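Local coordinates for uncharacterized protein (Bacteroides ovatus CL02T12C04, PDB 6PTM) that probably hydrolyses carrageenan oligosaccharides from their chain ends, as an exo-acting glycoside hydrolase of family GH42, at residues 472-484 against 524-536. Residues are numbered along the deposited sequence; the frame is centred on the assembly and turned at random.
Sequences HMLSTGKYRDLYQ and NGYAASNNHQPRI
Arg480 reaches from the loop 472-484 to the start of 524-536, where Asn524 and Gly525 lead into the type II turn Tyr526-Ser529, and it lies against that segment from CG to its tip. Its CB leads to CG, and Arg480 CG lies against the methyl of Ala528 (CG to CB 3.6 Å), while CD passes close to the carbonyl oxygens of Ala527 and Ala528. Bends at chi2 (73°) and chi3 (42°) fold the chain so that NE bonds back to Tyr479 O. Arg480 NH1 donates to Ala527 O at 3.0 Å and to Asn524 O at 2.9 Å, both acceptors at the guanidinium edge. Arg480 NH2 shares Asn524 O and also holds Thr476 O (2.8 Å), while Gly525 O lies over one face. In this glycoside hydrolase of the beta-galactosidase family, the guanidinium thus ties the loop between strand 466-471 and helix 486-498 to that turn and the residues just before it, ahead of helix 534-549. A leucine here would probably leave the carbonyls of Asn524, Ala527 and Thr476 without these donors and let residues 524-527 shift away from the loop. Farther along, Gln533 NE2 donates to Leu482 O at 3.1 Å, coming from above the carbonyl plane. One water lies 2.8 Å from both Gln484 OE1 and Gln533 OE1 and can bridge them. Beside them, Ile536 CD1 packs on Gln484 CG (3.8 Å), and Ile536 CG2 meets Leu474 CD1 at 3.7 Å.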
ATOM      1  N   HIS A 472      -0.450  -7.555   2.080  1.00 19.54           N
ATOM      2  CA  HIS A 472      -1.527  -8.520   1.761  1.00 19.88           C
ATOM      3  C   HIS A 472      -1.549  -8.728   0.242  1.00 20.05           C
ATOM      4  O   HIS A 472      -2.654  -8.884  -0.342  1.00 19.65           O
ATOM      5  CB  HIS A 472      -2.854  -8.080   2.417  1.00 21.47           C
ATOM      6  CG  HIS A 472      -2.952  -8.471   3.855  1.00 20.74           C
ATOM      7  ND1 HIS A 472      -3.038  -9.812   4.257  1.00 23.28           N
ATOM      8  CD2 HIS A 472      -2.959  -7.723   4.983  1.00 20.66           C
ATOM      9  CE1 HIS A 472      -3.061  -9.854   5.581  1.00 23.74           C
ATOM     10  NE2 HIS A 472      -2.998  -8.575   6.055  1.00 20.11           N
ATOM     11  N   MET A 473      -0.373  -8.770  -0.379  1.00 20.84           N
ATOM     12  CA  MET A 473      -0.229  -9.074  -1.839  1.00 20.03           C
ATOM     13  C   MET A 473      -0.007 -10.568  -2.085  1.00 19.70           C
ATOM     14  O   MET A 473       0.044 -10.938  -3.276  1.00 21.32           O
ATOM     15  CB  MET A 473       0.919  -8.270  -2.456  1.00 20.94           C
ATOM     16  CG  MET A 473       0.624  -6.773  -2.478  1.00 23.03           C
ATOM     17  SD  MET A 473       1.980  -5.748  -1.829  1.00 24.18           S
ATOM     18  CE  MET A 473       3.148  -6.032  -3.160  1.00 22.73           C
ATOM     19  N   LEU A 474       0.083 -11.412  -1.043  1.00 19.78           N
ATOM     20  CA  LEU A 474       0.236 -12.892  -1.222  1.00 19.67           C
ATOM     21  C   LEU A 474      -1.016 -13.635  -0.713  1.00 21.33           C
ATOM     22  O   LEU A 474      -1.471 -14.505  -1.446  1.00 21.81           O
ATOM     23  CB  LEU A 474       1.511 -13.398  -0.534  1.00 19.97           C
ATOM     24  CG  LEU A 474       2.799 -12.711  -0.995  1.00 20.18           C
ATOM     25  CD1 LEU A 474       3.987 -13.240  -0.214  1.00 21.55           C
ATOM     26  CD2 LEU A 474       2.998 -12.885  -2.502  1.00 18.95           C
ATOM     27  N   SER A 475      -1.528 -13.327   0.492  1.00 21.29           N
ATOM     28  CA  SER A 475      -2.768 -13.944   1.044  1.00 23.20           C
ATOM     29  C   SER A 475      -3.610 -12.923   1.832  1.00 22.45           C
ATOM     30  O   SER A 475      -3.064 -11.890   2.335  1.00 21.01           O
ATOM     31  CB  SER A 475      -2.450 -15.191   1.883  1.00 21.94           C
ATOM     32  OG  SER A 475      -1.712 -14.850   3.044  1.00 20.22           O
ATOM     33  N   THR A 476      -4.905 -13.228   1.928  1.00 22.60           N
ATOM     34  CA  THR A 476      -5.922 -12.536   2.772  1.00 22.10           C
ATOM     35  C   THR A 476      -6.848 -13.583   3.429  1.00 24.97           C
ATOM     36  O   THR A 476      -6.705 -14.806   3.122  1.00 21.81           O
ATOM     37  CB  THR A 476      -6.743 -11.547   1.925  1.00 21.94           C
ATOM     38  OG1 THR A 476      -7.616 -12.269   1.048  1.00 20.29           O
ATOM     39  CG2 THR A 476      -5.878 -10.589   1.122  1.00 19.97           C
ATOM     40  N   GLY A 477      -7.799 -13.121   4.246  1.00 25.21           N
ATOM     41  CA  GLY A 477      -8.933 -13.929   4.741  1.00 28.31           C
ATOM     42  C   GLY A 477      -9.807 -14.446   3.605  1.00 27.38           C
ATOM     43  O   GLY A 477     -10.432 -15.492   3.778  1.00 32.50           O
ATOM     44  N   LYS A 478      -9.848 -13.762   2.460  1.00 27.87           N
ATOM     45  CA  LYS A 478     -10.799 -14.041   1.347  1.00 26.52           C
ATOM     46  C   LYS A 478     -10.125 -14.891   0.254  1.00 28.68           C
ATOM     47  O   LYS A 478     -10.879 -15.515  -0.547  1.00 25.75           O
ATOM     48  CB  LYS A 478     -11.327 -12.717   0.773  1.00 27.71           C
ATOM     49  CG  LYS A 478     -11.591 -11.624   1.814  1.00 27.21           C
ATOM     50  N   TYR A 479      -8.779 -14.882   0.152  1.00 26.71           N
ATOM     51  CA  TYR A 479      -8.045 -15.486  -0.994  1.00 27.35           C
ATOM     52  C   TYR A 479      -6.991 -16.454  -0.450  1.00 26.83           C
ATOM     53  O   TYR A 479      -6.380 -16.211   0.602  1.00 26.64           O
ATOM     54  CB  TYR A 479      -7.433 -14.449  -1.956  1.00 27.20           C
ATOM     55  CG  TYR A 479      -6.324 -14.994  -2.841  1.00 26.48           C
ATOM     56  CD1 TYR A 479      -6.577 -15.516  -4.108  1.00 29.76           C
ATOM     57  CD2 TYR A 479      -5.018 -15.082  -2.365  1.00 28.89           C
ATOM     58  CE1 TYR A 479      -5.564 -16.055  -4.896  1.00 28.82           C
ATOM     59  CE2 TYR A 479      -3.987 -15.601  -3.144  1.00 29.83           C
ATOM     60  CZ  TYR A 479      -4.259 -16.097  -4.410  1.00 31.70           C
ATOM     61  OH  TYR A 479      -3.221 -16.611  -5.141  1.00 27.44           O
ATOM     62  N   ARG A 480      -6.770 -17.529  -1.200  1.00 26.79           N
ATOM     63  CA  ARG A 480      -5.734 -18.539  -0.875  1.00 27.98           C
ATOM     64  C   ARG A 480      -5.571 -19.443  -2.087  1.00 28.26           C
ATOM     65  O   ARG A 480      -6.580 -19.753  -2.747  1.00 28.18           O
ATOM     66  CB  ARG A 480      -6.100 -19.367   0.367  1.00 26.40           C
ATOM     67  CG  ARG A 480      -4.882 -19.830   1.157  1.00 27.36           C
ATOM     68  CD  ARG A 480      -4.168 -18.740   1.961  1.00 26.80           C
ATOM     69  NE  ARG A 480      -5.202 -17.925   2.576  1.00 25.92           N
ATOM     70  CZ  ARG A 480      -5.888 -18.271   3.661  1.00 26.37           C
ATOM     71  NH1 ARG A 480      -5.572 -19.377   4.329  1.00 24.60           N
ATOM     72  NH2 ARG A 480      -6.860 -17.475   4.093  1.00 25.72           N
ATOM     73  N   ASP A 481      -4.332 -19.814  -2.370  1.00 27.13           N
ATOM     74  CA  ASP A 481      -4.003 -20.723  -3.490  1.00 25.32           C
ATOM     75  C   ASP A 481      -2.662 -21.358  -3.144  1.00 23.61           C
ATOM     76  O   ASP A 481      -1.618 -20.643  -3.205  1.00 23.11           O
ATOM     77  CB  ASP A 481      -3.975 -19.969  -4.825  1.00 26.41           C
ATOM     78  CG  ASP A 481      -3.572 -20.867  -5.988  1.00 28.68           C
ATOM     79  OD1 ASP A 481      -3.446 -22.094  -5.750  1.00 27.84           O
ATOM     80  OD2 ASP A 481      -3.354 -20.339  -7.113  1.00 29.76           O
ATOM     81  N   LEU A 482      -2.669 -22.657  -2.844  1.00 24.31           N
ATOM     82  CA  LEU A 482      -1.422 -23.399  -2.483  1.00 24.14           C
ATOM     83  C   LEU A 482      -0.424 -23.259  -3.654  1.00 23.88           C
ATOM     84  O   LEU A 482       0.801 -23.157  -3.377  1.00 24.56           O
ATOM     85  CB  LEU A 482      -1.766 -24.863  -2.176  1.00 23.40           C
ATOM     86  CG  LEU A 482      -0.598 -25.718  -1.678  1.00 23.85           C
ATOM     87  CD1 LEU A 482      -0.012 -25.160  -0.381  1.00 24.26           C
ATOM     88  CD2 LEU A 482      -1.002 -27.180  -1.499  1.00 24.16           C
ATOM     89  N   TYR A 483      -0.934 -23.224  -4.898  1.00 21.67           N
ATOM     90  CA  TYR A 483      -0.160 -23.249  -6.179  1.00 24.40           C
ATOM     91  C   TYR A 483       0.153 -21.824  -6.666  1.00 22.73           C
ATOM     92  O   TYR A 483       0.572 -21.620  -7.811  1.00 20.15           O
ATOM     93  CB  TYR A 483      -0.916 -24.055  -7.239  1.00 26.84           C
ATOM     94  CG  TYR A 483      -1.336 -25.425  -6.737  1.00 30.34           C
ATOM     95  CD1 TYR A 483      -0.421 -26.261  -6.103  1.00 29.30           C
ATOM     96  CD2 TYR A 483      -2.647 -25.871  -6.843  1.00 31.92           C
ATOM     97  CE1 TYR A 483      -0.781 -27.504  -5.597  1.00 29.96           C
ATOM     98  CE2 TYR A 483      -3.020 -27.125  -6.366  1.00 37.70           C
ATOM     99  CZ  TYR A 483      -2.088 -27.950  -5.743  1.00 33.08           C
ATOM    100  OH  TYR A 483      -2.455 -29.189  -5.286  1.00 31.07           O
ATOM    101  N   GLN A 484       0.003 -20.831  -5.797  1.00 22.72           N
ATOM    102  CA  GLN A 484       0.358 -19.437  -6.144  1.00 23.57           C
ATOM    103  C   GLN A 484       1.739 -19.476  -6.825  1.00 21.73           C
ATOM    104  O   GLN A 484       2.647 -20.202  -6.319  1.00 21.75           O
ATOM    105  CB  GLN A 484       0.309 -18.583  -4.866  1.00 23.83           C
ATOM    106  CG  GLN A 484       0.449 -17.098  -5.143  1.00 25.24           C
ATOM    107  CD  GLN A 484       0.342 -16.276  -3.881  1.00 29.17           C
ATOM    108  OE1 GLN A 484       1.249 -16.285  -3.037  1.00 33.26           O
ATOM    109  NE2 GLN A 484      -0.736 -15.517  -3.778  1.00 22.56           N
ATOM    110  N   ASN A 524      -7.863 -18.705  10.304  1.00 32.93           N
ATOM    111  CA  ASN A 524      -8.223 -18.876   8.857  1.00 32.94           C
ATOM    112  C   ASN A 524      -7.000 -18.639   7.947  1.00 29.07           C
ATOM    113  O   ASN A 524      -7.013 -19.163   6.810  1.00 28.32           O
ATOM    114  CB  ASN A 524      -9.446 -18.035   8.440  1.00 35.77           C
ATOM    115  CG  ASN A 524      -9.307 -17.277   7.125  1.00 34.56           C
ATOM    116  OD1 ASN A 524      -8.631 -16.248   7.016  1.00 36.20           O
ATOM    117  ND2 ASN A 524      -9.940 -17.792   6.095  1.00 36.06           N
ATOM    118  N   GLY A 525      -5.981 -17.913   8.409  1.00 25.58           N
ATOM    119  CA  GLY A 525      -4.956 -17.323   7.525  1.00 26.85           C
ATOM    120  C   GLY A 525      -3.847 -18.287   7.125  1.00 26.18           C
ATOM    121  O   GLY A 525      -3.108 -17.965   6.132  1.00 25.43           O
ATOM    122  N   TYR A 526      -3.701 -19.421   7.826  1.00 24.93           N
ATOM    123  CA  TYR A 526      -2.417 -20.175   7.853  1.00 26.64           C
ATOM    124  C   TYR A 526      -2.285 -21.129   6.661  1.00 26.82           C
ATOM    125  O   TYR A 526      -1.279 -21.028   5.935  1.00 22.12           O
ATOM    126  CB  TYR A 526      -2.213 -20.918   9.169  1.00 27.77           C
ATOM    127  CG  TYR A 526      -0.824 -21.487   9.338  1.00 30.38           C
ATOM    128  CD1 TYR A 526       0.292 -20.661   9.453  1.00 28.94           C
ATOM    129  CD2 TYR A 526      -0.627 -22.863   9.413  1.00 29.72           C
ATOM    130  CE1 TYR A 526       1.563 -21.191   9.633  1.00 28.78           C
ATOM    131  CE2 TYR A 526       0.634 -23.401   9.615  1.00 30.91           C
ATOM    132  CZ  TYR A 526       1.737 -22.567   9.724  1.00 30.17           C
ATOM    133  OH  TYR A 526       2.984 -23.103   9.919  1.00 26.42           O
ATOM    134  N   ALA A 527      -3.215 -22.066   6.472  1.00 28.59           N
ATOM    135  CA  ALA A 527      -3.005 -23.147   5.473  1.00 28.52           C
ATOM    136  C   ALA A 527      -2.928 -22.532   4.058  1.00 25.75           C
ATOM    137  O   ALA A 527      -3.760 -21.633   3.737  1.00 22.84           O
ATOM    138  CB  ALA A 527      -4.068 -24.207   5.610  1.00 29.44           C
ATOM    139  N   ALA A 528      -1.957 -22.982   3.246  1.00 23.61           N
ATOM    140  CA  ALA A 528      -1.811 -22.622   1.812  1.00 24.02           C
ATOM    141  C   ALA A 528      -1.435 -21.134   1.684  1.00 22.92           C
ATOM    142  O   ALA A 528      -1.578 -20.566   0.576  1.00 23.40           O
ATOM    143  CB  ALA A 528      -3.090 -22.955   1.054  1.00 24.23           C
ATOM    144  N   SER A 529      -0.994 -20.519   2.789  1.00 21.93           N
ATOM    145  CA  SER A 529      -0.283 -19.217   2.823  1.00 21.87           C
ATOM    146  C   SER A 529       1.197 -19.495   2.498  1.00 23.92           C
ATOM    147  O   SER A 529       1.596 -20.712   2.283  1.00 21.72           O
ATOM    148  CB  SER A 529      -0.466 -18.522   4.174  1.00 21.83           C
ATOM    149  OG  SER A 529       0.292 -19.144   5.225  1.00 21.47           O
ATOM    150  N   ASN A 530       2.006 -18.437   2.517  1.00 21.88           N
ATOM    151  CA  ASN A 530       3.453 -18.497   2.205  1.00 21.09           C
ATOM    152  C   ASN A 530       4.115 -19.506   3.140  1.00 20.02           C
ATOM    153  O   ASN A 530       5.146 -20.049   2.724  1.00 19.57           O
ATOM    154  CB  ASN A 530       4.119 -17.117   2.239  1.00 20.19           C
ATOM    155  CG  ASN A 530       3.962 -16.397   3.552  1.00 19.85           C
ATOM    156  OD1 ASN A 530       3.037 -15.589   3.692  1.00 19.99           O
ATOM    157  ND2 ASN A 530       4.829 -16.717   4.505  1.00 18.73           N
ATOM    158  N   ASN A 531       3.532 -19.749   4.319  1.00 19.04           N
ATOM    159  CA  ASN A 531       4.075 -20.699   5.325  1.00 20.33           C
ATOM    160  C   ASN A 531       4.145 -22.124   4.728  1.00 20.11           C
ATOM    161  O   ASN A 531       4.836 -22.983   5.340  1.00 21.00           O
ATOM    162  CB  ASN A 531       3.278 -20.649   6.619  1.00 20.05           C
ATOM    163  CG  ASN A 531       3.392 -19.295   7.278  1.00 22.07           C
ATOM    164  OD1 ASN A 531       4.395 -19.019   7.969  1.00 22.50           O
ATOM    165  ND2 ASN A 531       2.347 -18.491   7.133  1.00 19.17           N
ATOM    166  N   HIS A 532       3.487 -22.363   3.586  1.00 19.79           N
ATOM    167  CA  HIS A 532       3.498 -23.647   2.841  1.00 20.99           C
ATOM    168  C   HIS A 532       4.067 -23.498   1.424  1.00 21.52           C
ATOM    169  O   HIS A 532       3.848 -24.429   0.591  1.00 21.84           O
ATOM    170  CB  HIS A 532       2.063 -24.217   2.779  1.00 22.95           C
ATOM    171  CG  HIS A 532       1.527 -24.550   4.130  1.00 25.70           C
ATOM    172  ND1 HIS A 532       0.184 -24.649   4.401  1.00 30.37           N
ATOM    173  CD2 HIS A 532       2.168 -24.855   5.280  1.00 27.52           C
ATOM    174  CE1 HIS A 532       0.024 -24.987   5.672  1.00 30.22           C
ATOM    175  NE2 HIS A 532       1.227 -25.112   6.233  1.00 27.70           N
ATOM    176  N   GLN A 533       4.770 -22.413   1.108  1.00 19.74           N
ATOM    177  CA  GLN A 533       5.123 -22.112  -0.317  1.00 18.72           C
ATOM    178  C   GLN A 533       6.571 -21.636  -0.431  1.00 18.54           C
ATOM    179  O   GLN A 533       6.853 -20.429  -0.507  1.00 18.04           O
ATOM    180  CB  GLN A 533       4.185 -21.061  -0.898  1.00 19.56           C
ATOM    181  CG  GLN A 533       2.718 -21.435  -0.858  1.00 20.17           C
ATOM    182  CD  GLN A 533       1.836 -20.238  -1.124  1.00 20.63           C
ATOM    183  OE1 GLN A 533       2.120 -19.125  -0.647  1.00 19.43           O
ATOM    184  NE2 GLN A 533       0.760 -20.468  -1.882  1.00 18.49           N
ATOM    185  N   PRO A 534       7.527 -22.586  -0.517  1.00 18.21           N
ATOM    186  CA  PRO A 534       8.953 -22.242  -0.597  1.00 18.32           C
ATOM    187  C   PRO A 534       9.299 -21.278  -1.743  1.00 16.41           C
ATOM    188  O   PRO A 534      10.128 -20.459  -1.528  1.00 15.29           O
ATOM    189  CB  PRO A 534       9.659 -23.592  -0.791  1.00 18.40           C
ATOM    190  CG  PRO A 534       8.668 -24.603  -0.243  1.00 19.74           C
ATOM    191  CD  PRO A 534       7.294 -24.038  -0.561  1.00 19.16           C
ATOM    192  N   ARG A 535       8.637 -21.394  -2.896  1.00 16.17           N
ATOM    193  CA  ARG A 535       8.981 -20.588  -4.081  1.00 15.13           C
ATOM    194  C   ARG A 535       8.407 -19.169  -3.933  1.00 15.21           C
ATOM    195  O   ARG A 535       9.077 -18.229  -4.412  1.00 14.29           O
ATOM    196  CB  ARG A 535       8.581 -21.291  -5.372  1.00 15.26           C
ATOM    197  CG  ARG A 535       9.544 -22.395  -5.783  1.00 15.45           C
ATOM    198  CD  ARG A 535       9.448 -22.761  -7.233  1.00 16.09           C
ATOM    199  NE  ARG A 535       8.181 -23.365  -7.561  1.00 16.68           N
ATOM    200  CZ  ARG A 535       7.793 -23.664  -8.796  1.00 17.13           C
ATOM    201  NH1 ARG A 535       6.588 -24.158  -9.005  1.00 18.55           N
ATOM    202  NH2 ARG A 535       8.564 -23.393  -9.832  1.00 17.23           N
ATOM    203  N   ILE A 536       7.302 -18.983  -3.212  1.00 15.27           N
ATOM    204  CA  ILE A 536       6.750 -17.618  -2.938  1.00 15.55           C
ATOM    205  C   ILE A 536       7.669 -16.878  -1.954  1.00 15.72           C
ATOM    206  O   ILE A 536       8.015 -15.718  -2.201  1.00 17.44           O
ATOM    207  CB  ILE A 536       5.292 -17.717  -2.432  1.00 16.36           C
ATOM    208  CG1 ILE A 536       4.388 -18.418  -3.443  1.00 18.99           C
ATOM    209  CG2 ILE A 536       4.715 -16.359  -2.074  1.00 16.31           C
ATOM    210  CD1 ILE A 536       4.193 -17.640  -4.720  1.00 18.45           C
TER
HETATM  211  O   HOH W   1      -3.247 -15.516   5.131  1.00 20.83           O
HETATM  212  O   HOH W   2       0.528 -15.778   2.038  1.00 22.18           O
HETATM  213  O   HOH W   3      -2.155 -18.352  -0.792  1.00 19.55           O
HETATM  214  O   HOH W   4       0.633 -16.790  -0.352  1.00 21.39           O